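Local structure of acyl-coenzyme A oxidase acox-1.2 (Caenorhabditis elegans, 5K3J) at residues A[23-28]-A[605-610]; A[43-48]-A[97-102]; A[465-470]-A[489-494]. The protein catalyses the FAD-dependent desaturation of ascaroside-CoA thioesters with five-carbon omega side chains, the first step of their peroxisomal beta-oxidation in pheromone biosynthesis. One frame throughout, in Å; residues are numbered along the deposited sequence.

Contact 1 of 3, residues A[23-28]-A[605-610]; sequences FDTDKM and VDSFQI
An N-capped helix start, the first turn of helix 25-32, packs here against the type I turn D606-Q609, which continues from helix 601-606. D24 is the N-cap: its OD1 turns its anti lone pair to D26 N at 3.0 Å, and D24 O accepts from M28 N. S607 sits at the centre, nearest T25 with 4.9 Å between the two CA atoms. Its CB lies 3.5 Å from M28 CG, which stands anti to its backbone N (chi1 178°). S607 OG, hydrogen-bonded to S603 O one turn earlier, meets the edge of the F23 ring in its plane, 3.5 Å from CE2, and also touches T25 CG2; the methyl CE of M28 lies over one face of that ring. The two elements come from the N-terminal and C-terminal regions of the acyl-CoA oxidase chain, and helix 549-569 also packs on F23 and M28. Q609, with positive phi, leaves the helical path and extends its side chain across that of D26. NE2 gives a weak, bent hydrogen bond to D26 OD1 (2.9 Å, 123° at the hydrogen), carboxylate and amide planes standing 88° apart, while Q609 OE1 accepts from R43 NE.

Contact 2 of 3, residues A[43-48]-A[97-102]; sequences REITDA and LHLHRE
E102 leaves helix 93-103 with CG anti to its backbone N (chi1 173°) and runs on extended, so that CB and CG carry the carboxylate straight across to helix 36-49, where it meets T46. CD lies 3.8 Å from T46 CG2. OE1 comes to 3.3 Å from T46 CA and lies beside the same methyl. OE2 is 2.8 Å from T46 OG1, a hydroxyl that also has R42 O as a hydrogen-bond partner one turn back; OE2 is also hydrogen-bonded to S611 OG. The T46 side chain crosses both E102 and H98 at about a right angle. Its OG1 stands at the edge of the imidazole, in the ring plane, 3.0 Å from H98 NE2. I45 meets the same edge tip to tip, CG2 at 3.9 Å from H98 CD2, and that methyl also reaches L99 CD1 at 3.7 Å to make the apolar part of the interface. An alanine here, in place of E102, removes the carboxylate that T46 OG1 and S611 OG share, and would probably loosen the polar side of the packing. The short helix segments cross at -43° with their axes 10.2 Å apart, a helix pair within the N-terminal region of the oxidase. Helix 66-82 packs on L99 and H100, and helix 287-315, which carries the substrate-specificity residue E299, packs against R101 of helix 93-103.

Contact 3 of 3, residues A[465-470]-A[489-494]; sequences ASYLAD and NMARRQ
Y467 O is gripped by two donors, both from the guanidinium of R492. NE and NH2 each lie 2.9 Å from this one oxygen, with angles at the hydrogens of 140° and 139°; both approach in the carbonyl plane, NH2 on a lone pair. The oxygen in turn lies close to the guanidinium plane, so the side-on grip fixes the rotation of the group. R492 gets there with CG anti to its backbone N and a bend at chi3 (-51°), its side chain sliding past that of Y467 in the opposite direction. The Y467 ring turns an edge to R492 N, while A491 CB lies 3.8 Å from CE2 and 3.5 Å from OH, which is hydrogen-bonded to H530 ND1. L468 CD2 touches R492 CA at 3.8 Å, and its CG lies over one face of the Y467 ring. D470 OD2 is 5.0 Å from R492 NH2, too far for an ion pair but near enough that its charge may favour the cation. The contact pins the connection between helices 435-450 and 481-507 onto the latter. Helix 520-543, with the ATP-binding residue A526, covers Y467 and Q494; helix 435-450 touches L468.

From the N terminus, the chain enters contact 1 at 23-28 and closes that loop only at 605-610, in the C-terminal region. Contacts 2 and 3 are both nested inside this loop and follow one another in series, contact 2 closing within the N-terminal helices before contact 3 opens. Helices 25-32 and 36-49 are consecutive, and contacts 1 and 2, with centres 15 Å apart, touch at R43. Contact 1 ties the N-terminal helices to the C-terminal region, and contact 2 joins two of the N-terminal helices to each other. Contact 3, a short-range closure in the C-terminal half, lies about 43 Å from contact 2 between centres, on the opposite side of the chain's centre.

Contact 1 of 3, residues A[23-28]-A[605-610]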
loop_
_atom_site.group_PDB
_atom_site.type_symbol
_atom_site.label_atom_id
_atom_site.label_comp_id
_atom_site.label_asym_id
_atom_site.label_seq_id
_atom_site.Cartn_x
_atom_site.Cartn_y
_atom_site.Cartn_z
ATOM N N PHE A 23 16.108 -15.428 25.678
ATOM C CA PHE A 23 15.921 -16.749 25.105
ATOM C C PHE A 23 17.037 -17.049 24.102
ATOM O O PHE A 23 17.892 -16.192 23.845
ATOM C CB PHE A 23 14.557 -16.877 24.416
ATOM C CG PHE A 23 14.402 -16.009 23.198
ATOM C CD1 PHE A 23 13.996 -14.686 23.303
ATOM C CD2 PHE A 23 14.656 -16.525 21.943
ATOM C CE1 PHE A 23 13.854 -13.899 22.172
ATOM C CE2 PHE A 23 14.518 -15.745 20.814
ATOM C CZ PHE A 23 14.116 -14.431 20.929
ATOM N N ASP A 24 17.037 -18.261 23.543
ATOM C CA ASP A 24 18.016 -18.641 22.531
ATOM C C ASP A 24 17.402 -18.483 21.143
ATOM O O ASP A 24 16.328 -19.022 20.860
ATOM C CB ASP A 24 18.491 -20.071 22.751
ATOM C CG ASP A 24 19.839 -20.344 22.106
ATOM O OD1 ASP A 24 20.008 -20.035 20.905
ATOM O OD2 ASP A 24 20.745 -20.864 22.797
ATOM N N THR A 25 18.094 -17.749 20.278
ATOM C CA THR A 25 17.573 -17.415 18.959
ATOM C C THR A 25 17.829 -18.518 17.942
ATOM O O THR A 25 17.220 -18.536 16.871
ATOM C CB THR A 25 18.178 -16.100 18.435
ATOM O OG1 THR A 25 19.602 -16.229 18.337
ATOM C CG2 THR A 25 17.836 -14.951 19.370
ATOM N N ASP A 26 18.740 -19.427 18.273
ATOM C CA ASP A 26 18.911 -20.634 17.481
ATOM C C ASP A 26 17.770 -21.587 17.798
ATOM O O ASP A 26 17.395 -22.425 16.977
ATOM C CB ASP A 26 20.262 -21.289 17.758
ATOM C CG ASP A 26 21.328 -20.865 16.765
ATOM O OD1 ASP A 26 21.214 -19.756 16.199
ATOM O OD2 ASP A 26 22.282 -21.643 16.549
ATOM N N LYS A 27 17.211 -21.436 18.997
ATOM C CA LYS A 27 16.067 -22.232 19.419
ATOM C C LYS A 27 14.781 -21.684 18.824
ATOM O O LYS A 27 13.915 -22.445 18.391
ATOM C CB LYS A 27 15.963 -22.269 20.943
ATOM C CG LYS A 27 16.582 -23.504 21.574
ATOM C CD LYS A 27 18.094 -23.512 21.419
ATOM C CE LYS A 27 18.700 -24.758 22.043
ATOM N NZ LYS A 27 18.341 -24.874 23.483
ATOM N N MET A 28 14.655 -20.360 18.809
ATOM C CA MET A 28 13.478 -19.725 18.234
ATOM C C MET A 28 13.405 -19.976 16.731
ATOM O O MET A 28 12.328 -20.214 16.185
ATOM C CB MET A 28 13.477 -18.223 18.509
ATOM C CG MET A 28 12.287 -17.506 17.894
ATOM S SD MET A 28 10.723 -17.876 18.704
ATOM C CE MET A 28 10.815 -16.770 20.105
ATOM N N VAL A 605 13.180 -10.775 16.020
ATOM C CA VAL A 605 13.283 -10.661 14.568
ATOM C C VAL A 605 14.613 -11.218 14.060
ATOM O O VAL A 605 14.680 -11.760 12.956
ATOM C CB VAL A 605 13.114 -9.198 14.099
ATOM C CG1 VAL A 605 11.705 -8.701 14.408
ATOM C CG2 VAL A 605 14.154 -8.298 14.742
ATOM N N ASP A 606 15.660 -11.100 14.876
ATOM C CA ASP A 606 16.961 -11.690 14.563
ATOM C C ASP A 606 16.827 -13.200 14.445
ATOM O O ASP A 606 17.624 -13.862 13.779
ATOM C CB ASP A 606 17.998 -11.340 15.634
ATOM C CG ASP A 606 18.545 -9.936 15.481
ATOM O OD1 ASP A 606 18.611 -9.446 14.334
ATOM O OD2 ASP A 606 18.907 -9.321 16.508
ATOM N N SER A 607 15.799 -13.729 15.096
ATOM C CA SER A 607 15.530 -15.158 15.115
ATOM C C SER A 607 15.132 -15.700 13.748
ATOM O O SER A 607 15.381 -16.868 13.448
ATOM C CB SER A 607 14.432 -15.460 16.127
ATOM O OG SER A 607 14.806 -15.021 17.419
ATOM N N PHE A 608 14.517 -14.860 12.919
ATOM C CA PHE A 608 14.109 -15.286 11.582
ATOM C C PHE A 608 15.339 -15.603 10.729
ATOM O O PHE A 608 15.222 -16.196 9.653
ATOM C CB PHE A 608 13.241 -14.216 10.909
ATOM C CG PHE A 608 11.893 -14.023 11.560
ATOM C CD1 PHE A 608 10.849 -14.890 11.297
ATOM C CD2 PHE A 608 11.670 -12.969 12.428
ATOM C CE1 PHE A 608 9.615 -14.719 11.889
ATOM C CE2 PHE A 608 10.433 -12.791 13.024
ATOM C CZ PHE A 608 9.405 -13.672 12.752
ATOM N N GLN A 609 16.506 -15.203 11.238
ATOM C CA GLN A 609 17.812 -15.467 10.634
ATOM C C GLN A 609 17.820 -15.204 9.133
ATOM O O GLN A 609 18.307 -16.012 8.345
ATOM C CB GLN A 609 18.261 -16.897 10.954
ATOM C CG GLN A 609 19.016 -16.964 12.277
ATOM C CD GLN A 609 19.125 -18.361 12.851
ATOM O OE1 GLN A 609 18.655 -19.331 12.260
ATOM N NE2 GLN A 609 19.750 -18.468 14.019
ATOM N N ILE A 610 17.272 -14.053 8.760
ATOM C CA ILE A 610 17.322 -13.568 7.388
ATOM C C ILE A 610 18.646 -12.859 7.135
ATOM O O ILE A 610 18.930 -11.831 7.750
ATOM C CB ILE A 610 16.162 -12.602 7.095
ATOM C CG1 ILE A 610 14.822 -13.248 7.469
ATOM C CG2 ILE A 610 16.179 -12.173 5.638
ATOM C CD1 ILE A 610 13.635 -12.297 7.410
#

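Contact 2 of 3, residues A[43-48]-A[97-102]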
loop_
_atom_site.group_PDB
_atom_site.type_symbol
_atom_site.label_atom_id
_atom_site.label_comp_id
_atom_site.label_asym_id
_atom_site.label_seq_id
_atom_site.Cartn_x
_atom_site.Cartn_y
_atom_site.Cartn_z
ATOM N N ARG A 43 21.110 -21.699 7.897
ATOM C CA ARG A 43 22.355 -21.004 8.175
ATOM C C ARG A 43 23.476 -21.680 7.395
ATOM O O ARG A 43 24.382 -21.021 6.887
ATOM C CB ARG A 43 22.660 -20.998 9.676
ATOM C CG ARG A 43 21.446 -20.739 10.570
ATOM C CD ARG A 43 21.832 -20.750 12.051
ATOM N NE ARG A 43 20.734 -21.189 12.910
ATOM C CZ ARG A 43 20.690 -22.374 13.514
ATOM N NH1 ARG A 43 21.685 -23.241 13.355
ATOM N NH2 ARG A 43 19.656 -22.694 14.282
ATOM N N GLU A 44 23.389 -23.003 7.291
ATOM C CA GLU A 44 24.372 -23.797 6.565
ATOM C C GLU A 44 24.390 -23.422 5.084
ATOM O O GLU A 44 25.455 -23.272 4.490
ATOM C CB GLU A 44 24.075 -25.287 6.738
ATOM C CG GLU A 44 25.237 -26.198 6.411
ATOM C CD GLU A 44 24.980 -27.627 6.834
ATOM O OE1 GLU A 44 24.161 -27.844 7.755
ATOM O OE2 GLU A 44 25.594 -28.533 6.237
ATOM N N ILE A 45 23.206 -23.262 4.502
ATOM C CA ILE A 45 23.075 -22.873 3.103
ATOM C C ILE A 45 23.536 -21.436 2.896
ATOM O O ILE A 45 24.295 -21.141 1.973
ATOM C CB ILE A 45 21.626 -23.018 2.620
ATOM C CG1 ILE A 45 21.218 -24.491 2.606
ATOM C CG2 ILE A 45 21.461 -22.438 1.234
ATOM C CD1 ILE A 45 19.712 -24.713 2.680
ATOM N N THR A 46 23.072 -20.547 3.770
ATOM C CA THR A 46 23.454 -19.141 3.721
ATOM C C THR A 46 24.973 -18.989 3.790
ATOM O O THR A 46 25.561 -18.171 3.076
ATOM C CB THR A 46 22.813 -18.343 4.872
ATOM O OG1 THR A 46 21.385 -18.401 4.763
ATOM C CG2 THR A 46 23.247 -16.889 4.820
ATOM N N ASP A 47 25.595 -19.788 4.651
ATOM C CA ASP A 47 27.042 -19.784 4.806
ATOM C C ASP A 47 27.727 -20.229 3.522
ATOM O O ASP A 47 28.675 -19.597 3.059
ATOM C CB ASP A 47 27.458 -20.695 5.961
ATOM C CG ASP A 47 28.954 -20.678 6.203
ATOM O OD1 ASP A 47 29.607 -19.682 5.822
ATOM O OD2 ASP A 47 29.474 -21.656 6.779
ATOM N N ALA A 48 27.235 -21.328 2.963
ATOM C CA ALA A 48 27.794 -21.902 1.748
ATOM C C ALA A 48 27.553 -20.987 0.555
ATOM O O ALA A 48 28.362 -20.938 -0.371
ATOM C CB ALA A 48 27.203 -23.275 1.486
ATOM N N LEU A 97 13.137 -23.222 -1.238
ATOM C CA LEU A 97 12.519 -21.933 -0.968
ATOM C C LEU A 97 13.468 -20.994 -0.237
ATOM O O LEU A 97 13.508 -19.804 -0.534
ATOM C CB LEU A 97 11.234 -22.109 -0.159
ATOM C CG LEU A 97 10.014 -22.609 -0.935
ATOM C CD1 LEU A 97 8.746 -22.466 -0.099
ATOM C CD2 LEU A 97 9.870 -21.896 -2.282
ATOM N N HIS A 98 14.231 -21.523 0.715
ATOM C CA HIS A 98 15.204 -20.701 1.426
ATOM C C HIS A 98 16.291 -20.225 0.473
ATOM O O HIS A 98 16.677 -19.057 0.489
ATOM C CB HIS A 98 15.843 -21.462 2.586
ATOM C CG HIS A 98 17.001 -20.742 3.204
ATOM N ND1 HIS A 98 16.846 -19.739 4.137
ATOM C CD2 HIS A 98 18.335 -20.862 3.001
ATOM C CE1 HIS A 98 18.033 -19.283 4.493
ATOM N NE2 HIS A 98 18.955 -19.947 3.819
ATOM N N LEU A 99 16.776 -21.139 -0.361
ATOM C CA LEU A 99 17.853 -20.829 -1.290
ATOM C C LEU A 99 17.448 -19.757 -2.302
ATOM O O LEU A 99 18.228 -18.857 -2.607
ATOM C CB LEU A 99 18.304 -22.096 -2.017
ATOM C CG LEU A 99 19.475 -21.905 -2.974
ATOM C CD1 LEU A 99 20.681 -21.410 -2.209
ATOM C CD2 LEU A 99 19.798 -23.197 -3.706
ATOM N N HIS A 100 16.222 -19.847 -2.810
ATOM C CA HIS A 100 15.761 -18.914 -3.829
ATOM C C HIS A 100 15.312 -17.587 -3.220
ATOM O O HIS A 100 15.578 -16.526 -3.784
ATOM C CB HIS A 100 14.631 -19.540 -4.648
ATOM C CG HIS A 100 15.095 -20.604 -5.593
ATOM N ND1 HIS A 100 15.315 -21.908 -5.201
ATOM C CD2 HIS A 100 15.400 -20.554 -6.911
ATOM C CE1 HIS A 100 15.728 -22.615 -6.238
ATOM N NE2 HIS A 100 15.786 -21.817 -7.289
ATOM N N ARG A 101 14.642 -17.642 -2.071
ATOM C CA ARG A 101 14.225 -16.419 -1.388
ATOM C C ARG A 101 15.437 -15.582 -0.999
ATOM O O ARG A 101 15.356 -14.358 -0.935
ATOM C CB ARG A 101 13.396 -16.723 -0.139
ATOM C CG ARG A 101 11.935 -17.080 -0.390
ATOM C CD ARG A 101 11.240 -17.405 0.928
ATOM N NE ARG A 101 9.859 -17.845 0.761
ATOM C CZ ARG A 101 9.244 -18.665 1.604
ATOM N NH1 ARG A 101 9.901 -19.139 2.656
ATOM N NH2 ARG A 101 7.983 -19.026 1.397
ATOM N N GLU A 102 16.557 -16.248 -0.734
ATOM C CA GLU A 102 17.773 -15.545 -0.357
ATOM C C GLU A 102 18.594 -15.125 -1.564
ATOM O O GLU A 102 18.856 -13.940 -1.751
ATOM C CB GLU A 102 18.637 -16.399 0.570
ATOM C CG GLU A 102 19.996 -15.767 0.847
ATOM C CD GLU A 102 20.747 -16.458 1.970
ATOM O OE1 GLU A 102 21.825 -17.034 1.706
ATOM O OE2 GLU A 102 20.266 -16.419 3.123
#

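Contact 3 of 3, residues A[465-470]-A[489-494]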
loop_
_atom_site.group_PDB
_atom_site.type_symbol
_atom_site.label_atom_id
_atom_site.label_comp_id
_atom_site.label_asym_id
_atom_site.label_seq_id
_atom_site.Cartn_x
_atom_site.Cartn_y
_atom_site.Cartn_z
ATOM N N ALA A 465 -15.432 -26.254 12.108
ATOM C CA ALA A 465 -16.774 -25.682 12.112
ATOM C C ALA A 465 -17.534 -25.992 13.401
ATOM O O ALA A 465 -18.506 -25.312 13.729
ATOM C CB ALA A 465 -17.557 -26.182 10.909
ATOM N N SER A 466 -17.072 -27.019 14.114
ATOM C CA SER A 466 -17.688 -27.515 15.348
ATOM C C SER A 466 -18.295 -26.452 16.260
ATOM O O SER A 466 -19.432 -26.590 16.713
ATOM C CB SER A 466 -16.656 -28.304 16.153
ATOM O OG SER A 466 -16.933 -28.227 17.543
ATOM N N TYR A 467 -17.532 -25.393 16.518
ATOM C CA TYR A 467 -17.914 -24.372 17.490
ATOM C C TYR A 467 -19.203 -23.643 17.125
ATOM O O TYR A 467 -19.750 -22.900 17.939
ATOM C CB TYR A 467 -16.782 -23.349 17.651
ATOM C CG TYR A 467 -16.686 -22.358 16.511
ATOM C CD1 TYR A 467 -15.997 -22.672 15.346
ATOM C CD2 TYR A 467 -17.282 -21.104 16.601
ATOM C CE1 TYR A 467 -15.910 -21.765 14.301
ATOM C CE2 TYR A 467 -17.201 -20.194 15.563
ATOM C CZ TYR A 467 -16.513 -20.529 14.415
ATOM O OH TYR A 467 -16.429 -19.623 13.381
ATOM N N LEU A 468 -19.677 -23.840 15.899
ATOM C CA LEU A 468 -20.884 -23.170 15.433
ATOM C C LEU A 468 -22.149 -23.797 16.013
ATOM O O LEU A 468 -23.141 -23.105 16.242
ATOM C CB LEU A 468 -20.947 -23.186 13.904
ATOM C CG LEU A 468 -19.921 -22.325 13.165
ATOM C CD1 LEU A 468 -19.973 -22.607 11.675
ATOM C CD2 LEU A 468 -20.147 -20.843 13.436
ATOM N N ALA A 469 -22.119 -25.105 16.252
ATOM C CA ALA A 469 -23.289 -25.798 16.777
ATOM C C ALA A 469 -23.411 -25.626 18.286
ATOM O O ALA A 469 -24.437 -25.955 18.877
ATOM C CB ALA A 469 -23.232 -27.272 16.416
ATOM N N ASP A 470 -22.354 -25.110 18.904
ATOM C CA ASP A 470 -22.329 -24.931 20.350
ATOM C C ASP A 470 -23.037 -23.665 20.790
ATOM O O ASP A 470 -23.796 -23.055 20.041
ATOM C CB ASP A 470 -20.889 -24.883 20.872
ATOM C CG ASP A 470 -20.115 -26.141 20.574
ATOM O OD1 ASP A 470 -20.757 -27.177 20.300
ATOM O OD2 ASP A 470 -18.867 -26.095 20.620
ATOM N N ASN A 489 -17.508 -16.968 20.038
ATOM C CA ASN A 489 -18.584 -16.004 19.871
ATOM C C ASN A 489 -18.127 -14.980 18.833
ATOM O O ASN A 489 -17.102 -15.184 18.179
ATOM C CB ASN A 489 -18.941 -15.334 21.200
ATOM C CG ASN A 489 -19.124 -16.337 22.329
ATOM O OD1 ASN A 489 -20.143 -17.024 22.413
ATOM N ND2 ASN A 489 -18.133 -16.418 23.209
ATOM N N MET A 490 -18.866 -13.885 18.673
ATOM C CA MET A 490 -18.626 -12.944 17.570
ATOM C C MET A 490 -18.721 -13.659 16.225
ATOM O O MET A 490 -19.599 -13.371 15.412
ATOM C CB MET A 490 -17.254 -12.266 17.680
ATOM C CG MET A 490 -16.993 -11.499 18.952
ATOM S SD MET A 490 -15.418 -10.622 18.834
ATOM C CE MET A 490 -14.246 -11.960 19.003
ATOM N N ALA A 491 -17.786 -14.579 15.999
ATOM C CA ALA A 491 -17.786 -15.450 14.829
ATOM C C ALA A 491 -19.125 -16.162 14.672
ATOM O O ALA A 491 -19.862 -15.907 13.720
ATOM C CB ALA A 491 -16.659 -16.467 14.930
ATOM N N ARG A 492 -19.424 -17.057 15.612
ATOM C CA ARG A 492 -20.700 -17.767 15.654
ATOM C C ARG A 492 -21.871 -16.800 15.557
ATOM O O ARG A 492 -22.837 -17.047 14.833
ATOM C CB ARG A 492 -20.812 -18.585 16.940
ATOM C CG ARG A 492 -22.175 -19.221 17.164
ATOM C CD ARG A 492 -22.320 -19.756 18.586
ATOM N NE ARG A 492 -21.210 -20.622 18.976
ATOM C CZ ARG A 492 -20.271 -20.285 19.855
ATOM N NH1 ARG A 492 -20.308 -19.095 20.445
ATOM N NH2 ARG A 492 -19.298 -21.136 20.149
ATOM N N ARG A 493 -21.769 -15.703 16.302
ATOM C CA ARG A 493 -22.760 -14.632 16.287
ATOM C C ARG A 493 -23.023 -14.161 14.862
ATOM O O ARG A 493 -24.126 -14.314 14.338
ATOM C CB ARG A 493 -22.284 -13.457 17.146
ATOM C CG ARG A 493 -23.344 -12.819 18.036
ATOM C CD ARG A 493 -24.368 -12.021 17.245
ATOM N NE ARG A 493 -25.584 -12.791 17.002
ATOM C CZ ARG A 493 -26.756 -12.255 16.679
ATOM N NH1 ARG A 493 -27.809 -13.036 16.474
ATOM N NH2 ARG A 493 -26.879 -10.939 16.564
ATOM N N GLN A 494 -21.990 -13.597 14.242
ATOM C CA GLN A 494 -22.086 -13.049 12.894
ATOM C C GLN A 494 -22.467 -14.109 11.869
ATOM O O GLN A 494 -23.250 -13.837 10.959
ATOM C CB GLN A 494 -20.760 -12.399 12.497
ATOM C CG GLN A 494 -20.753 -11.756 11.118
ATOM C CD GLN A 494 -21.634 -10.530 11.041
ATOM O OE1 GLN A 494 -21.805 -9.811 12.025
ATOM N NE2 GLN A 494 -22.206 -10.287 9.867
#